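Long-range contacts in galactose mutarotase related enzyme (Lactobacillus casei, PDB 3Q1N), which probably binds carbohydrates and acts as an isomerase of the aldose 1-epimerase (galactose mutarotase) family: residues D29-V34 with H225-T230; P47-S52 with G141-F146; I53-Q58 with P177-N182. One frame throughout, in Å; residues are numbered along the deposited sequence. Where two conformers were deposited one is given.

Contact 1: residues D29-V34 with H225-T230. With EDO (1,2-ethanediol), chain P; EDO (1,2-ethanediol), chain I.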
loop_
_atom_site.group_PDB
_atom_site.type_symbol
_atom_site.label_atom_id
_atom_site.label_comp_id
_atom_site.label_asym_id
_atom_site.label_seq_id
_atom_site.Cartn_x
_atom_site.Cartn_y
_atom_site.Cartn_z
ATOM N N ASP A 29 18.984 17.555 4.586
ATOM C CA ASP A 29 18.294 18.452 5.540
ATOM C C ASP A 29 17.574 17.719 6.669
ATOM O O ASP A 29 16.765 18.314 7.399
ATOM C CB ASP A 29 17.329 19.366 4.782
ATOM C CG ASP A 29 16.215 18.596 4.041
ATOM O OD1 ASP A 29 16.193 17.354 4.086
ATOM O OD2 ASP A 29 15.359 19.263 3.402
ATOM N N ASN A 30 17.880 16.428 6.831
ATOM C CA ASN A 30 17.219 15.571 7.798
ATOM C C ASN A 30 15.674 15.525 7.700
ATOM O O ASN A 30 14.987 15.245 8.691
ATOM C CB ASN A 30 17.628 15.989 9.209
ATOM C CG ASN A 30 17.404 14.930 10.203
ATOM O OD1 ASN A 30 17.701 13.739 9.968
ATOM N ND2 ASN A 30 16.856 15.328 11.363
ATOM N N TYR A 31 15.152 15.725 6.511
ATOM C CA TYR A 31 13.694 15.662 6.295
ATOM C C TYR A 31 13.165 14.226 6.310
ATOM O O TYR A 31 13.681 13.367 5.589
ATOM C CB TYR A 31 13.316 16.343 4.990
ATOM C CG TYR A 31 11.845 16.223 4.670
ATOM C CD1 TYR A 31 10.934 17.060 5.262
ATOM C CD2 TYR A 31 11.380 15.298 3.764
ATOM C CE1 TYR A 31 9.579 16.966 4.997
ATOM C CE2 TYR A 31 10.044 15.215 3.460
ATOM C CZ TYR A 31 9.133 16.036 4.098
ATOM O OH TYR A 31 7.785 15.957 3.836
ATOM N N GLU A 32 12.103 14.001 7.085
ATOM C CA GLU A 32 11.423 12.714 7.160
ATOM C C GLU A 32 10.223 12.642 6.205
ATOM O O GLU A 32 9.243 13.393 6.373
ATOM C CB GLU A 32 10.968 12.471 8.594
ATOM C CG GLU A 32 10.168 11.205 8.853
ATOM C CD GLU A 32 10.919 9.925 8.494
ATOM O OE1 GLU A 32 11.897 9.638 9.207
ATOM O OE2 GLU A 32 10.580 9.259 7.503
ATOM N N TYR A 33 10.306 11.732 5.233
ATOM C CA TYR A 33 9.245 11.578 4.242
ATOM C C TYR A 33 8.054 10.805 4.774
ATOM O O TYR A 33 6.930 11.038 4.341
ATOM C CB TYR A 33 9.745 10.817 3.015
ATOM C CG TYR A 33 10.727 11.579 2.153
ATOM C CD1 TYR A 33 10.297 12.430 1.151
ATOM C CD2 TYR A 33 12.064 11.402 2.306
ATOM C CE1 TYR A 33 11.195 13.105 0.325
ATOM C CE2 TYR A 33 12.974 12.082 1.517
ATOM C CZ TYR A 33 12.550 12.910 0.523
ATOM O OH TYR A 33 13.506 13.553 -0.240
ATOM N N VAL A 34 8.314 9.863 5.668
ATOM C CA VAL A 34 7.326 8.879 6.166
ATOM C C VAL A 34 6.750 9.244 7.541
ATOM O O VAL A 34 7.472 9.671 8.446
ATOM C CB VAL A 34 7.908 7.462 6.164
ATOM C CG1 VAL A 34 6.931 6.434 6.794
ATOM C CG2 VAL A 34 8.237 7.013 4.707
ATOM N N HIS A 225 5.823 23.550 -1.060
ATOM C CA HIS A 225 6.689 22.689 -0.264
ATOM C C HIS A 225 7.774 22.051 -1.072
ATOM O O HIS A 225 7.521 21.519 -2.155
ATOM C CB HIS A 225 5.858 21.619 0.440
ATOM C CG HIS A 225 4.957 22.208 1.453
ATOM N ND1 HIS A 225 5.375 22.453 2.739
ATOM C CD2 HIS A 225 3.720 22.741 1.344
ATOM C CE1 HIS A 225 4.427 23.104 3.384
ATOM N NE2 HIS A 225 3.409 23.289 2.559
ATOM N N ASP A 226 8.966 22.057 -0.493
ATOM C CA ASP A 226 10.188 21.647 -1.188
ATOM C C ASP A 226 10.182 20.201 -1.565
ATOM O O ASP A 226 10.612 19.838 -2.686
ATOM C CB ASP A 226 11.435 21.900 -0.311
ATOM C CG ASP A 226 11.884 23.351 -0.311
ATOM O OD1 ASP A 226 11.276 24.189 -1.018
ATOM O OD2 ASP A 226 12.834 23.671 0.434
ATOM N N HIS A 227 9.763 19.337 -0.642
ATOM C CA HIS A 227 9.879 17.926 -0.869
ATOM C C HIS A 227 8.564 17.406 -1.500
ATOM O O HIS A 227 7.432 17.861 -1.203
ATOM C CB HIS A 227 10.236 17.169 0.431
ATOM C CG HIS A 227 11.619 17.471 0.932
ATOM N ND1 HIS A 227 12.752 17.019 0.286
ATOM C CD2 HIS A 227 12.053 18.210 1.984
ATOM C CE1 HIS A 227 13.820 17.468 0.920
ATOM N NE2 HIS A 227 13.423 18.191 1.956
ATOM N N SER A 228 8.729 16.542 -2.457
ATOM C CA SER A 228 7.627 15.790 -3.022
ATOM C C SER A 228 8.169 14.395 -3.215
ATOM O O SER A 228 9.375 14.158 -3.066
ATOM C CB SER A 228 7.201 16.376 -4.357
ATOM O OG SER A 228 8.252 16.404 -5.302
ATOM N N ILE A 229 7.261 13.458 -3.484
ATOM C CA ILE A 229 7.619 12.096 -3.876
ATOM C C ILE A 229 6.838 11.692 -5.105
ATOM O O ILE A 229 5.779 12.239 -5.365
ATOM C CB ILE A 229 7.320 11.067 -2.777
ATOM C CG1 ILE A 229 5.811 11.010 -2.437
ATOM C CG2 ILE A 229 8.168 11.421 -1.537
ATOM C CD1 ILE A 229 5.055 9.854 -3.024
ATOM N N THR A 230 7.425 10.774 -5.860
ATOM C CA THR A 230 6.781 10.173 -7.016
ATOM C C THR A 230 6.862 8.650 -6.863
ATOM O O THR A 230 7.944 8.096 -6.599
ATOM C CB THR A 230 7.451 10.601 -8.319
ATOM O OG1 THR A 230 7.312 12.016 -8.451
ATOM C CG2 THR A 230 6.798 9.893 -9.557
HETATM C C1 EDO P . 9.263 27.020 -2.503
HETATM O O1 EDO P . 9.149 26.867 -3.931
HETATM C C2 EDO P . 8.554 25.855 -1.837
HETATM O O2 EDO P . 8.798 24.629 -2.557
HETATM C C1 EDO I . 6.397 13.615 1.101
HETATM O O1 EDO I . 7.419 14.556 1.431
HETATM C C2 EDO I . 5.399 14.237 0.137
HETATM O O2 EDO I . 4.764 15.369 0.748
#

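Contact 2: residues P47-S52 with G141-F146. With EDO (1,2-ethanediol), chain J.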
loop_
_atom_site.group_PDB
_atom_site.type_symbol
_atom_site.label_atom_id
_atom_site.label_comp_id
_atom_site.label_asym_id
_atom_site.label_seq_id
_atom_site.Cartn_x
_atom_site.Cartn_y
_atom_site.Cartn_z
ATOM N N PRO A 47 2.528 -0.137 6.405
ATOM C CA PRO A 47 2.393 -1.591 6.406
ATOM C C PRO A 47 2.303 -2.277 5.043
ATOM O O PRO A 47 1.817 -1.695 4.033
ATOM C CB PRO A 47 1.081 -1.856 7.151
ATOM C CG PRO A 47 0.676 -0.561 7.758
ATOM C CD PRO A 47 1.406 0.545 7.071
ATOM N N ILE A 48 2.734 -3.545 5.062
ATOM C CA ILE A 48 2.490 -4.453 3.961
ATOM C C ILE A 48 1.145 -5.123 4.179
ATOM O O ILE A 48 0.821 -5.524 5.322
ATOM C CB ILE A 48 3.622 -5.514 3.843
ATOM C CG1 ILE A 48 4.928 -4.821 3.458
ATOM C CG2 ILE A 48 3.231 -6.594 2.769
ATOM C CD1 ILE A 48 6.193 -5.742 3.485
ATOM N N LEU A 49 0.373 -5.245 3.104
ATOM C CA LEU A 49 -0.998 -5.793 3.113
ATOM C C LEU A 49 -0.980 -7.100 2.328
ATOM O O LEU A 49 -0.857 -7.097 1.116
ATOM C CB LEU A 49 -1.971 -4.790 2.484
ATOM C CG LEU A 49 -1.893 -3.327 2.916
ATOM C CD1 LEU A 49 -2.896 -2.503 2.088
ATOM C CD2 LEU A 49 -2.146 -3.167 4.405
ATOM N N PHE A 50 -1.062 -8.226 3.031
ATOM C CA PHE A 50 -1.075 -9.542 2.366
ATOM C C PHE A 50 -1.675 -10.544 3.335
ATOM O O PHE A 50 -1.392 -10.473 4.497
ATOM C CB PHE A 50 0.356 -10.003 2.030
ATOM C CG PHE A 50 0.456 -11.431 1.516
ATOM C CD1 PHE A 50 0.345 -11.693 0.148
ATOM C CD2 PHE A 50 0.682 -12.510 2.390
ATOM C CE1 PHE A 50 0.449 -12.973 -0.359
ATOM C CE2 PHE A 50 0.807 -13.818 1.881
ATOM C CZ PHE A 50 0.685 -14.045 0.503
ATOM N N PRO A 51 -2.500 -11.481 2.837
ATOM C CA PRO A 51 -2.979 -11.736 1.483
ATOM C C PRO A 51 -4.303 -11.036 1.136
ATOM O O PRO A 51 -4.937 -11.386 0.141
ATOM C CB PRO A 51 -3.125 -13.261 1.458
ATOM C CG PRO A 51 -3.558 -13.584 2.828
ATOM C CD PRO A 51 -2.859 -12.585 3.747
ATOM N N SER A 52 -4.734 -10.098 1.971
ATOM C CA SER A 52 -5.936 -9.302 1.720
ATOM C C SER A 52 -5.588 -7.810 1.905
ATOM O O SER A 52 -4.742 -7.474 2.735
ATOM C CB SER A 52 -7.002 -9.722 2.724
ATOM O OG SER A 52 -8.263 -9.185 2.437
ATOM N N GLY A 141 -0.636 -5.392 -1.161
ATOM C CA GLY A 141 -0.558 -3.928 -1.230
ATOM C C GLY A 141 0.496 -3.381 -0.276
ATOM O O GLY A 141 1.019 -4.100 0.598
ATOM N N PHE A 142 0.825 -2.113 -0.470
ATOM C CA PHE A 142 1.793 -1.379 0.362
ATOM C C PHE A 142 1.079 -0.050 0.742
ATOM O O PHE A 142 0.475 0.596 -0.127
ATOM C CB PHE A 142 3.051 -1.176 -0.485
ATOM C CG PHE A 142 4.123 -0.283 0.128
ATOM C CD1 PHE A 142 4.529 -0.376 1.447
ATOM C CD2 PHE A 142 4.756 0.609 -0.681
ATOM C CE1 PHE A 142 5.515 0.437 1.936
ATOM C CE2 PHE A 142 5.743 1.413 -0.218
ATOM C CZ PHE A 142 6.131 1.338 1.087
ATOM N N HIS A 143 1.150 0.347 2.005
ATOM C CA HIS A 143 0.309 1.384 2.621
ATOM C C HIS A 143 1.127 2.530 3.278
ATOM O O HIS A 143 0.918 2.865 4.434
ATOM C CB HIS A 143 -0.555 0.628 3.687
ATOM C CG HIS A 143 -1.776 1.356 4.195
ATOM N ND1 HIS A 143 -1.713 2.526 4.920
ATOM C CD2 HIS A 143 -3.081 0.997 4.183
ATOM C CE1 HIS A 143 -2.930 2.881 5.303
ATOM N NE2 HIS A 143 -3.782 1.960 4.886
ATOM N N PRO A 144 2.031 3.196 2.524
ATOM C CA PRO A 144 2.863 4.238 3.154
ATOM C C PRO A 144 2.088 5.522 3.370
ATOM O O PRO A 144 1.388 5.966 2.477
ATOM C CB PRO A 144 3.957 4.465 2.120
ATOM C CG PRO A 144 3.364 4.068 0.829
ATOM C CD PRO A 144 2.533 2.873 1.180
ATOM N N ALA A 145 2.270 6.127 4.524
ATOM C CA ALA A 145 1.725 7.454 4.825
ATOM C C ALA A 145 2.898 8.437 4.746
ATOM O O ALA A 145 3.946 8.225 5.342
ATOM C CB ALA A 145 1.147 7.477 6.203
ATOM N N PHE A 146 2.703 9.488 3.975
ATOM C CA PHE A 146 3.700 10.514 3.726
ATOM C C PHE A 146 3.365 11.804 4.427
ATOM O O PHE A 146 2.224 12.288 4.372
ATOM C CB PHE A 146 3.788 10.796 2.236
ATOM C CG PHE A 146 4.286 9.615 1.445
ATOM C CD1 PHE A 146 5.616 9.222 1.544
ATOM C CD2 PHE A 146 3.416 8.854 0.693
ATOM C CE1 PHE A 146 6.094 8.129 0.839
ATOM C CE2 PHE A 146 3.879 7.737 -0.002
ATOM C CZ PHE A 146 5.205 7.371 0.067
HETATM C C1 EDO J . -6.732 3.008 3.270
HETATM O O1 EDO J . -6.307 1.765 2.679
HETATM C C2 EDO J . -7.314 2.837 4.655
HETATM O O2 EDO J . -6.359 2.244 5.565
#

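Contact 3: residues I53-Q58 with P177-N182. With NO3 (nitrate ion), chain C.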
loop_
_atom_site.group_PDB
_atom_site.type_symbol
_atom_site.label_atom_id
_atom_site.label_comp_id
_atom_site.label_asym_id
_atom_site.label_seq_id
_atom_site.Cartn_x
_atom_site.Cartn_y
_atom_site.Cartn_z
ATOM N N ILE A 53 -6.250 -6.959 1.154
ATOM C CA ILE A 53 -6.202 -5.514 1.300
ATOM C C ILE A 53 -7.520 -5.068 1.891
ATOM O O ILE A 53 -8.590 -5.460 1.443
ATOM C CB ILE A 53 -5.950 -4.878 -0.086
ATOM C CG1 ILE A 53 -4.527 -5.183 -0.565
ATOM C CG2 ILE A 53 -6.210 -3.336 -0.047
ATOM C CD1 ILE A 53 -4.356 -4.864 -2.108
ATOM N N GLY A 54 -7.472 -4.239 2.927
ATOM C CA GLY A 54 -8.714 -3.743 3.480
ATOM C C GLY A 54 -9.491 -4.769 4.266
ATOM O O GLY A 54 -8.934 -5.743 4.768
ATOM N N LYS A 55 -10.794 -4.548 4.355
ATOM C CA LYS A 55 -11.659 -5.382 5.174
ATOM C C LYS A 55 -12.270 -6.512 4.332
ATOM O O LYS A 55 -12.443 -6.369 3.147
ATOM C CB LYS A 55 -12.799 -4.567 5.824
ATOM C CG LYS A 55 -12.433 -3.787 7.101
ATOM C CD LYS A 55 -13.701 -3.157 7.704
ATOM C CE LYS A 55 -13.451 -2.398 8.978
ATOM N NZ LYS A 55 -14.677 -1.597 9.423
ATOM N N SER A 56 -12.578 -7.608 5.003
ATOM C CA SER A 56 -13.262 -8.767 4.476
ATOM C C SER A 56 -14.713 -8.789 4.987
ATOM O O SER A 56 -14.965 -8.451 6.156
ATOM C CB SER A 56 -12.555 -10.079 4.891
ATOM O OG SER A 56 -11.342 -10.242 4.207
ATOM N N ASN A 57 -15.643 -9.199 4.124
ATOM C CA ASN A 57 -17.073 -9.217 4.470
ATOM C C ASN A 57 -17.257 -10.122 5.699
ATOM O O ASN A 57 -16.891 -11.306 5.669
ATOM C CB ASN A 57 -17.895 -9.747 3.304
ATOM C CG ASN A 57 -18.002 -8.763 2.150
ATOM O OD1 ASN A 57 -18.051 -7.551 2.358
ATOM N ND2 ASN A 57 -18.070 -9.284 0.915
ATOM N N GLN A 58 -17.798 -9.538 6.780
ATOM C CA GLN A 58 -18.033 -10.265 8.043
ATOM C C GLN A 58 -16.771 -10.981 8.529
ATOM O O GLN A 58 -16.869 -12.082 9.088
ATOM C CB GLN A 58 -19.180 -11.256 7.896
ATOM C CG GLN A 58 -20.506 -10.547 7.513
ATOM C CD GLN A 58 -20.717 -10.506 6.016
ATOM O OE1 GLN A 58 -20.731 -11.566 5.393
ATOM N NE2 GLN A 58 -20.882 -9.288 5.422
ATOM N N PRO A 177 -20.320 0.187 2.536
ATOM C CA PRO A 177 -20.010 1.106 3.624
ATOM C C PRO A 177 -18.511 1.220 3.787
ATOM O O PRO A 177 -17.809 0.228 3.629
ATOM C CB PRO A 177 -20.545 0.375 4.860
ATOM C CG PRO A 177 -20.403 -1.024 4.520
ATOM C CD PRO A 177 -20.517 -1.169 3.041
ATOM N N VAL A 178 -18.017 2.421 4.055
ATOM C CA VAL A 178 -16.585 2.610 4.189
ATOM C C VAL A 178 -16.046 1.613 5.236
ATOM O O VAL A 178 -16.684 1.404 6.282
ATOM C CB VAL A 178 -16.239 4.099 4.514
ATOM C CG1 VAL A 178 -16.867 4.548 5.850
ATOM C CG2 VAL A 178 -14.746 4.320 4.497
ATOM N N PRO A 179 -14.893 0.961 4.941
ATOM C CA PRO A 179 -13.989 1.035 3.779
ATOM C C PRO A 179 -14.188 -0.076 2.716
ATOM O O PRO A 179 -13.278 -0.393 1.969
ATOM C CB PRO A 179 -12.607 0.883 4.440
ATOM C CG PRO A 179 -12.894 -0.150 5.563
ATOM C CD PRO A 179 -14.361 0.026 5.946
ATOM N N PHE A 180 -15.368 -0.668 2.658
ATOM C CA PHE A 180 -15.697 -1.650 1.617
ATOM C C PHE A 180 -16.062 -0.934 0.315
ATOM O O PHE A 180 -16.513 0.184 0.321
ATOM C CB PHE A 180 -16.889 -2.527 1.994
ATOM C CG PHE A 180 -16.665 -3.418 3.209
ATOM C CD1 PHE A 180 -16.963 -2.998 4.481
ATOM C CD2 PHE A 180 -16.159 -4.689 3.040
ATOM C CE1 PHE A 180 -16.763 -3.844 5.568
ATOM C CE2 PHE A 180 -15.989 -5.555 4.100
ATOM C CZ PHE A 180 -16.279 -5.128 5.380
ATOM N N ARG A 181 -15.924 -1.645 -0.789
ATOM C CA ARG A 181 -16.435 -1.197 -2.093
ATOM C C ARG A 181 -17.929 -1.472 -2.292
ATOM O O ARG A 181 -18.456 -2.471 -1.790
ATOM C CB ARG A 181 -15.638 -1.871 -3.214
ATOM C CG ARG A 181 -14.134 -1.554 -3.182
ATOM C CD ARG A 181 -13.396 -2.043 -4.411
ATOM N NE ARG A 181 -13.585 -3.472 -4.613
ATOM C CZ ARG A 181 -14.362 -4.050 -5.503
ATOM N NH1 ARG A 181 -15.188 -3.340 -6.285
ATOM N NH2 ARG A 181 -14.382 -5.372 -5.552
ATOM N N ASN A 182 -18.568 -0.607 -3.076
ATOM C CA ASN A 182 -19.957 -0.797 -3.459
ATOM C C ASN A 182 -20.142 -1.507 -4.799
ATOM O O ASN A 182 -21.276 -1.799 -5.133
ATOM C CB ASN A 182 -20.716 0.549 -3.460
ATOM C CG ASN A 182 -20.297 1.492 -4.579
ATOM O OD1 ASN A 182 -19.513 1.161 -5.437
ATOM N ND2 ASN A 182 -20.884 2.703 -4.588
HETATM N N NO3 C . -5.837 -1.438 3.955
HETATM O O1 NO3 C . -5.639 -2.745 4.368
HETATM O O2 NO3 C . -6.200 -1.095 2.674
HETATM O O3 NO3 C . -5.734 -0.424 4.868
HETATM O O HOH W 1 -11.166 -1.891 3.094
HETATM O O HOH W 2 -16.867 -0.979 8.022
#

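Contact 1: residues D29-V34 with H225-T230
His227 lays its ring on Tyr31 and points its NE2 at Asp29. With Tyr33 the two rings form an aromatic cluster. The cluster joins the edge strand 31-32 of a four-stranded antiparallel sheet to the loop that leads into strand 229-232 of the large antiparallel sheet. The first link is a histidine-carboxylate hydrogen bond, tip to tip. His227 NE2 donates to Asp29 OD2 over 2.6 Å, nearly straight at 164°. OD2 receives it on its syn lone pair and lies in the imidazole plane. The other oxygen, Asp29 OD1, accepts from Tyr31 N at 3.1 Å, which makes an Asx turn and ties the carboxylate to the stacking residue. His227 and Tyr31 make an offset stack, with planes 14° apart and centroids 4.2 Å apart. The imidazole CD2 sits above Tyr31 CG, toward the rim of the phenol ring. His227 CB adds a CH-pi contact over the same ring. His227 CG, anti to its own carbonyl carbon (chi1 -68°), is thereby set 3.6 Å from Tyr31 CD2. On the far side of the imidazole, ND1 bonds to His294 O, which Tyr33 OH also contacts by a hydrogen bond. With both nitrogens bonded to oxygens, the ring may well carry a positive charge. An alanine here would probably leave Asp29 OD2 without its mate and Tyr31 without its stacking partner. Next along the chain, Ser228 sends its carbonyl oxygen to 4.0 Å from Tyr33 CE1, while its hydroxyl bonds to His294 ND1. Ile229 then closes the contact from the strand. Its CG2 branch slides past the phenol ring of Tyr33 and rests 3.6 Å from Tyr33 CD1.

Contact 2: residues P47-S52 with G141-F146
Leu49 and Gly141 form the antiparallel hydrogen-bonded pair of this buried contact. Leu49 N donates to Gly141 O at 2.8 Å, and Gly141 N returns a bond to Leu49 O at 2.9 Å. The packing is tight here, since a CB on Gly141 would lie only 3.3 Å from Leu49 CD1. Ile48 and Phe142 make the adjoining non-hydrogen-bonded pair. Beyond it, His143 N donates to Pro47 O at 3.0 Å, a bent bond with an N-H...O angle of 135°.

Pro47 CD packs 3.9 Å from His143 CB. His143 CG is anti to its backbone N (chi1 -163°), which starts the imidazole off toward Leu49, whose CD1 meets the ring edge 4.1 Å from His143 CD2. Further out, the rings of Trp42 and Trp242 meet the imidazole, and the side chain of His143 touches Glu255 on strand 251-258. Ile48 turns to the other face, where it packs on Val113 and Tyr115 of strand 109-118. This ties the central curled sheet to the large one.

In the ring plane, His143 NE2 donates to O2 of a bound ethanediol at 2.7 Å. Glu255 OE1 is hydrogen-bonded to the ethanediol too, a molecule probably from the crystallisation liquor. A nitrogen donor beside a carboxylate and indole rings can grip hydroxyl groups, consistent with a pocket for a sugar.

Contact 3: residues I53-Q58 with P177-N182
The backbones of Lys55 and Phe180 come nearest at 6.5 Å between CA atoms, a spacing bridged by water and side chains. One water accepts from Lys55 N and donates to Pro179 O at 2.8 Å. Phe180 N bonds back to Pro177 O and closes a type VI beta turn of residues 177-180, with the cis peptide bond before Pro179. A further cis bond, before Pro177, precedes the turn.

Phe180 carries most of the side-chain packing. Lys55 CB lies over one face of its ring in a CH-pi contact, 4.0 Å from the Phe180 ring centroid and 29° off the normal. The carbonyl carbon of Ser56 meets the ring at its edge, in plane, 3.6 Å from Phe180 CE2. Asn57 OD1 comes obliquely to 3.4 Å from Phe180 CE2, with the amide and ring planes 20° apart. The amide is held from its other end, because Asn57 ND2 donates to Gln263 O.

These are loop-to-loop contacts between the strands of an all-beta fold of the galactose mutarotase type. The linker from strand 48-49 to strand 60-63 meets the turn before strand 181-182. Arg181 carries the partner turn on to Asp262 and Ala264 by backbone bonds.

In one of its two conformers the lysine chain runs extended beyond CG and crosses Pro179 at about a right angle, with Lys55 CD 3.7 Å from Pro179 CD. Its ammonium group there ends on a second water, which accepts from Lys55 NZ at 2.7 Å and donates to Val178 O. At the start of the segment, Gly54 N donates to O1 of a bound nitrate at 2.8 Å.

In the fold
Contact 2 lies at the middle of the chain, about 3 Å from its centre. Contacts 1 and 3 lie on opposite sides of that centre, their nearest atoms about 17 Å apart. Contact 1 packs against contact 2: Phe146 CD1 is 3.6 Å from Tyr33 O, and Phe146 CE2 is 3.9 Å from Ile229 CD1. Segment 53-58 continues segment 47-52, and the segments of contacts 2 and 3 alternate along the chain. Ile53 CD1 packs 3.9 Å from Gly141 N. The nitrate held by Gly54 N, probably from the crystallisation liquor, has its O3 3.1 Å from His143 NE2 and may mark a sugar pocket that the two contacts border. Contact 1, centred 20 Å from contact 2, lies apart.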